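Local coordinates for C3-degrading proteinase (CppA protein) (Streptococcus pneumoniae, PDB 3E0R), which probably degrades complement component C3, although both halves of the chain belong to glyoxalase-type families, at residues Gln184-Val192 with Gly231-Leu239. Numbering follows the deposited sequence.
Sequences QDLTVDNTV and GKDRNNVEL
Asn236, in the loop of the beta hairpin formed by strands 228-232 and 238-243, reaches across to the loop 184-192 that leads into strand 196-203, so the contact ties two surface loops of the glyoxalase-like C-terminal half together. A type I turn from Asp233 to Asn236 makes the bend, and Asn236 ends it with a positive phi of 71°, a backbone shape that asparagine tolerates better than most residues with a side chain. Its CB lies 3.6 Å from Val188 O. With CG set beside its own backbone N (chi1 -67°) and 3.7 Å from Thr187 O, the amide faces the other loop, and ND2 donates to that same Thr187 O at 2.8 Å, close to the line of the carbonyl and nearly in the plane of the amide. Asn236 O meets CB of Asn190, 3.7 Å off.

Next to it, Asn235 suits the turn because its short amide can serve two neighbours. OD1 accepts from Val237 N, closing an Asx turn, while ND2 donates a hydrogen bond to a water that in turn donates to Leu186 O; CB of Asn235 packs 3.5 Å from that same carbonyl oxygen. The CA-H of Thr187 points at Asn235 O, and Lys73 NZ hydrogen-bonds to both Asn235 O and Val188 O, bridging the loops.

At the other end, a chi1 of -175° swings the Asp189 carboxylate away from its own N, and Thr191 OG1 donates to OD2 from above the carboxylate plane. Lys232, long enough to reach this opposite charge from the hairpin, crosses it at about a right angle, leaving NZ in a long salt bridge, 3.9 Å from Asp189 OD1.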
ATOM      1  N   GLN A 184       8.635  16.978  -8.114  1.00 28.08           N
ATOM      2  CA  GLN A 184       9.448  16.529  -9.250  1.00 28.42           C
ATOM      3  C   GLN A 184       9.279  15.041  -9.566  1.00 28.40           C
ATOM      4  O   GLN A 184       9.235  14.660 -10.727  1.00 29.34           O
ATOM      5  CB  GLN A 184      10.940  16.871  -9.024  1.00 28.79           C
ATOM      6  CG  GLN A 184      11.577  16.331  -7.714  1.00 29.45           C
ATOM      7  CD  GLN A 184      13.118  16.310  -7.764  1.00 30.42           C
ATOM      8  OE1 GLN A 184      13.758  17.349  -7.652  1.00 29.45           O
ATOM      9  NE2 GLN A 184      13.713  15.103  -7.903  1.00 34.38           N
ATOM     10  N   ASP A 185       9.140  14.213  -8.537  1.00 28.13           N
ATOM     11  CA  ASP A 185       9.138  12.745  -8.687  1.00 27.72           C
ATOM     12  C   ASP A 185       7.761  12.074  -8.765  1.00 27.68           C
ATOM     13  O   ASP A 185       7.654  10.817  -8.757  1.00 29.46           O
ATOM     14  CB  ASP A 185       9.961  12.125  -7.530  1.00 27.47           C
ATOM     15  CG  ASP A 185      11.419  12.571  -7.547  1.00 26.92           C
ATOM     16  OD1 ASP A 185      11.856  13.162  -8.559  1.00 23.66           O
ATOM     17  OD2 ASP A 185      12.119  12.341  -6.540  1.00 26.36           O
ATOM     18  N   LEU A 186       6.708  12.869  -8.880  1.00 26.95           N
ATOM     19  CA  LEU A 186       5.339  12.347  -8.859  1.00 26.66           C
ATOM     20  C   LEU A 186       4.957  11.599 -10.120  1.00 26.17           C
ATOM     21  O   LEU A 186       3.956  10.890 -10.141  1.00 25.91           O
ATOM     22  CB  LEU A 186       4.340  13.495  -8.634  1.00 26.98           C
ATOM     23  CG  LEU A 186       4.191  14.067  -7.234  1.00 27.29           C
ATOM     24  CD1 LEU A 186       3.114  15.187  -7.246  1.00 22.16           C
ATOM     25  CD2 LEU A 186       3.886  12.930  -6.269  1.00 22.71           C
ATOM     26  N   THR A 187       5.721  11.796 -11.196  1.00 27.14           N
ATOM     27  CA  THR A 187       5.548  11.022 -12.446  1.00 26.91           C
ATOM     28  C   THR A 187       6.835  10.323 -12.963  1.00 27.09           C
ATOM     29  O   THR A 187       6.868   9.815 -14.094  1.00 27.00           O
ATOM     30  CB  THR A 187       4.954  11.909 -13.545  1.00 27.07           C
ATOM     31  OG1 THR A 187       5.952  12.818 -14.022  1.00 27.70           O
ATOM     32  CG2 THR A 187       3.727  12.693 -13.011  1.00 25.24           C
ATOM     33  N   VAL A 188       7.859  10.226 -12.117  1.00 27.06           N
ATOM     34  CA  VAL A 188       9.152   9.639 -12.502  1.00 27.54           C
ATOM     35  C   VAL A 188       9.020   8.138 -12.908  1.00 28.77           C
ATOM     36  O   VAL A 188       8.229   7.378 -12.334  1.00 29.33           O
ATOM     37  CB  VAL A 188      10.202   9.829 -11.327  1.00 27.08           C
ATOM     38  CG1 VAL A 188       9.940   8.877 -10.177  1.00 24.87           C
ATOM     39  CG2 VAL A 188      11.596   9.661 -11.784  1.00 26.79           C
ATOM     40  N   ASP A 189       9.797   7.697 -13.890  1.00 29.37           N
ATOM     41  CA  ASP A 189       9.864   6.273 -14.172  1.00 30.03           C
ATOM     42  C   ASP A 189      10.124   5.449 -12.868  1.00 30.24           C
ATOM     43  O   ASP A 189      10.939   5.846 -12.020  1.00 30.03           O
ATOM     44  CB  ASP A 189      10.936   5.984 -15.220  1.00 30.98           C
ATOM     45  CG  ASP A 189      10.955   4.535 -15.633  1.00 34.49           C
ATOM     46  OD1 ASP A 189       9.862   3.915 -15.674  1.00 40.65           O
ATOM     47  OD2 ASP A 189      12.047   4.014 -15.940  1.00 37.89           O
ATOM     48  N   ASN A 190       9.441   4.311 -12.737  1.00 29.40           N
ATOM     49  CA  ASN A 190       9.370   3.615 -11.461  1.00 29.51           C
ATOM     50  C   ASN A 190      10.630   2.907 -11.003  1.00 29.50           C
ATOM     51  O   ASN A 190      10.700   2.419  -9.864  1.00 30.52           O
ATOM     52  CB  ASN A 190       8.150   2.677 -11.389  1.00 29.73           C
ATOM     53  CG  ASN A 190       8.269   1.429 -12.239  1.00 29.41           C
ATOM     54  OD1 ASN A 190       7.730   0.405 -11.864  1.00 32.12           O
ATOM     55  ND2 ASN A 190       8.872   1.520 -13.400  1.00 25.92           N
ATOM     56  N   THR A 191      11.620   2.860 -11.890  1.00 28.31           N
ATOM     57  CA  THR A 191      12.948   2.388 -11.567  1.00 27.17           C
ATOM     58  C   THR A 191      13.793   3.480 -10.886  1.00 26.84           C
ATOM     59  O   THR A 191      14.856   3.181 -10.343  1.00 27.24           O
ATOM     60  CB  THR A 191      13.674   2.010 -12.854  1.00 27.41           C
ATOM     61  OG1 THR A 191      13.640   3.144 -13.723  1.00 27.87           O
ATOM     62  CG2 THR A 191      12.995   0.847 -13.541  1.00 26.47           C
ATOM     63  N   VAL A 192      13.345   4.734 -10.926  1.00 25.72           N
ATOM     64  CA  VAL A 192      14.219   5.844 -10.538  1.00 25.03           C
ATOM     65  C   VAL A 192      14.319   6.010  -8.999  1.00 25.16           C
ATOM     66  O   VAL A 192      15.429   6.329  -8.476  1.00 25.91           O
ATOM     67  CB  VAL A 192      13.862   7.195 -11.292  1.00 24.89           C
ATOM     68  CG1 VAL A 192      14.676   8.396 -10.738  1.00 20.88           C
ATOM     69  CG2 VAL A 192      14.071   7.049 -12.847  1.00 22.18           C
ATOM     70  N   GLY A 231      -0.491  -2.690 -17.899  1.00 17.93           N
ATOM     71  CA  GLY A 231      -0.499  -1.333 -18.429  1.00 16.97           C
ATOM     72  C   GLY A 231       0.302  -0.415 -17.533  1.00 17.23           C
ATOM     73  O   GLY A 231       0.871  -0.816 -16.508  1.00 16.30           O
ATOM     74  N   LYS A 232       0.333   0.843 -17.915  1.00 17.91           N
ATOM     75  CA  LYS A 232       1.148   1.836 -17.230  1.00 18.81           C
ATOM     76  C   LYS A 232       0.337   3.112 -17.167  1.00 17.90           C
ATOM     77  O   LYS A 232      -0.305   3.486 -18.145  1.00 17.98           O
ATOM     78  CB  LYS A 232       2.438   2.082 -18.007  1.00 18.82           C
ATOM     79  CG  LYS A 232       3.557   2.681 -17.183  1.00 20.00           C
ATOM     80  CD  LYS A 232       4.837   2.610 -17.991  1.00 20.92           C
ATOM     81  CE  LYS A 232       6.044   2.680 -17.139  1.00 23.29           C
ATOM     82  NZ  LYS A 232       7.182   1.887 -17.727  1.00 27.05           N
ATOM     83  N   ASP A 233       0.346   3.747 -16.005  1.00 17.77           N
ATOM     84  CA  ASP A 233      -0.464   4.918 -15.767  1.00 17.78           C
ATOM     85  C   ASP A 233       0.371   6.126 -16.142  1.00 17.64           C
ATOM     86  O   ASP A 233       1.595   6.031 -16.285  1.00 17.30           O
ATOM     87  CB  ASP A 233      -0.928   4.982 -14.302  1.00 17.88           C
ATOM     88  CG  ASP A 233      -2.137   5.910 -14.098  1.00 17.95           C
ATOM     89  OD1 ASP A 233      -2.699   6.417 -15.086  1.00 18.63           O
ATOM     90  OD2 ASP A 233      -2.542   6.122 -12.939  1.00 18.66           O
ATOM     91  N   ARG A 234      -0.308   7.246 -16.328  1.00 18.34           N
ATOM     92  CA  ARG A 234       0.305   8.502 -16.729  1.00 18.30           C
ATOM     93  C   ARG A 234       1.369   9.038 -15.747  1.00 18.25           C
ATOM     94  O   ARG A 234       2.239   9.839 -16.125  1.00 19.05           O
ATOM     95  CB  ARG A 234      -0.798   9.549 -16.947  1.00 19.11           C
ATOM     96  CG  ARG A 234      -1.946   9.083 -17.893  1.00 18.95           C
ATOM     97  CD  ARG A 234      -2.512  10.231 -18.705  1.00 19.06           C
ATOM     98  NE  ARG A 234      -3.383   9.779 -19.794  1.00 20.85           N
ATOM     99  CZ  ARG A 234      -4.647   9.368 -19.635  1.00 22.70           C
ATOM    100  NH1 ARG A 234      -5.222   9.321 -18.428  1.00 24.08           N
ATOM    101  NH2 ARG A 234      -5.348   8.987 -20.692  1.00 21.66           N
ATOM    102  N   ASN A 235       1.306   8.595 -14.498  1.00 17.63           N
ATOM    103  CA  ASN A 235       2.358   8.850 -13.539  1.00 17.13           C
ATOM    104  C   ASN A 235       3.449   7.762 -13.464  1.00 16.32           C
ATOM    105  O   ASN A 235       4.298   7.753 -12.560  1.00 15.12           O
ATOM    106  CB  ASN A 235       1.720   9.071 -12.161  1.00 18.39           C
ATOM    107  CG  ASN A 235       1.058   7.814 -11.582  1.00 18.52           C
ATOM    108  OD1 ASN A 235       1.090   6.724 -12.158  1.00 20.26           O
ATOM    109  ND2 ASN A 235       0.487   7.975 -10.410  1.00 17.65           N
ATOM    110  N   ASN A 236       3.402   6.826 -14.404  1.00 15.89           N
ATOM    111  CA  ASN A 236       4.367   5.732 -14.505  1.00 16.05           C
ATOM    112  C   ASN A 236       4.346   4.599 -13.440  1.00 15.82           C
ATOM    113  O   ASN A 236       5.216   3.752 -13.430  1.00 16.78           O
ATOM    114  CB  ASN A 236       5.784   6.274 -14.785  1.00 15.51           C
ATOM    115  CG  ASN A 236       5.876   6.905 -16.159  1.00 15.56           C
ATOM    116  OD1 ASN A 236       5.374   6.336 -17.124  1.00 14.29           O
ATOM    117  ND2 ASN A 236       6.393   8.127 -16.234  1.00 11.59           N
ATOM    118  N   VAL A 237       3.308   4.556 -12.617  1.00 16.41           N
ATOM    119  CA  VAL A 237       2.936   3.358 -11.849  1.00 16.09           C
ATOM    120  C   VAL A 237       2.329   2.294 -12.820  1.00 17.27           C
ATOM    121  O   VAL A 237       1.368   2.533 -13.580  1.00 18.79           O
ATOM    122  CB  VAL A 237       1.973   3.723 -10.684  1.00 16.37           C
ATOM    123  CG1 VAL A 237       1.504   2.493  -9.876  1.00 15.30           C
ATOM    124  CG2 VAL A 237       2.647   4.793  -9.724  1.00 13.32           C
ATOM    125  N   GLU A 238       2.929   1.131 -12.811  1.00 16.73           N
ATOM    126  CA  GLU A 238       2.407  -0.021 -13.479  1.00 17.08           C
ATOM    127  C   GLU A 238       1.075  -0.510 -12.938  1.00 16.65           C
ATOM    128  O   GLU A 238       0.853  -0.534 -11.732  1.00 17.16           O
ATOM    129  CB  GLU A 238       3.449  -1.147 -13.398  1.00 16.84           C
ATOM    130  CG  GLU A 238       4.670  -0.817 -14.266  1.00 17.71           C
ATOM    131  CD  GLU A 238       5.668  -1.939 -14.288  1.00 19.57           C
ATOM    132  OE1 GLU A 238       5.443  -2.885 -13.497  1.00 20.76           O
ATOM    133  OE2 GLU A 238       6.660  -1.869 -15.076  1.00 21.72           O
ATOM    134  N   LEU A 239       0.194  -0.924 -13.844  1.00 16.83           N
ATOM    135  CA  LEU A 239      -1.186  -1.346 -13.497  1.00 16.78           C
ATOM    136  C   LEU A 239      -1.364  -2.734 -14.029  1.00 16.72           C
ATOM    137  O   LEU A 239      -1.472  -2.918 -15.228  1.00 16.38           O
ATOM    138  CB  LEU A 239      -2.228  -0.390 -14.095  1.00 16.45           C
ATOM    139  CG  LEU A 239      -2.059   1.098 -13.737  1.00 15.29           C
ATOM    140  CD1 LEU A 239      -2.962   1.927 -14.622  1.00 11.58           C
ATOM    141  CD2 LEU A 239      -2.225   1.387 -12.207  1.00  9.99           C
TER
HETATM  142  O   HOH W   1       1.516  10.465  -9.110  1.00 31.64           O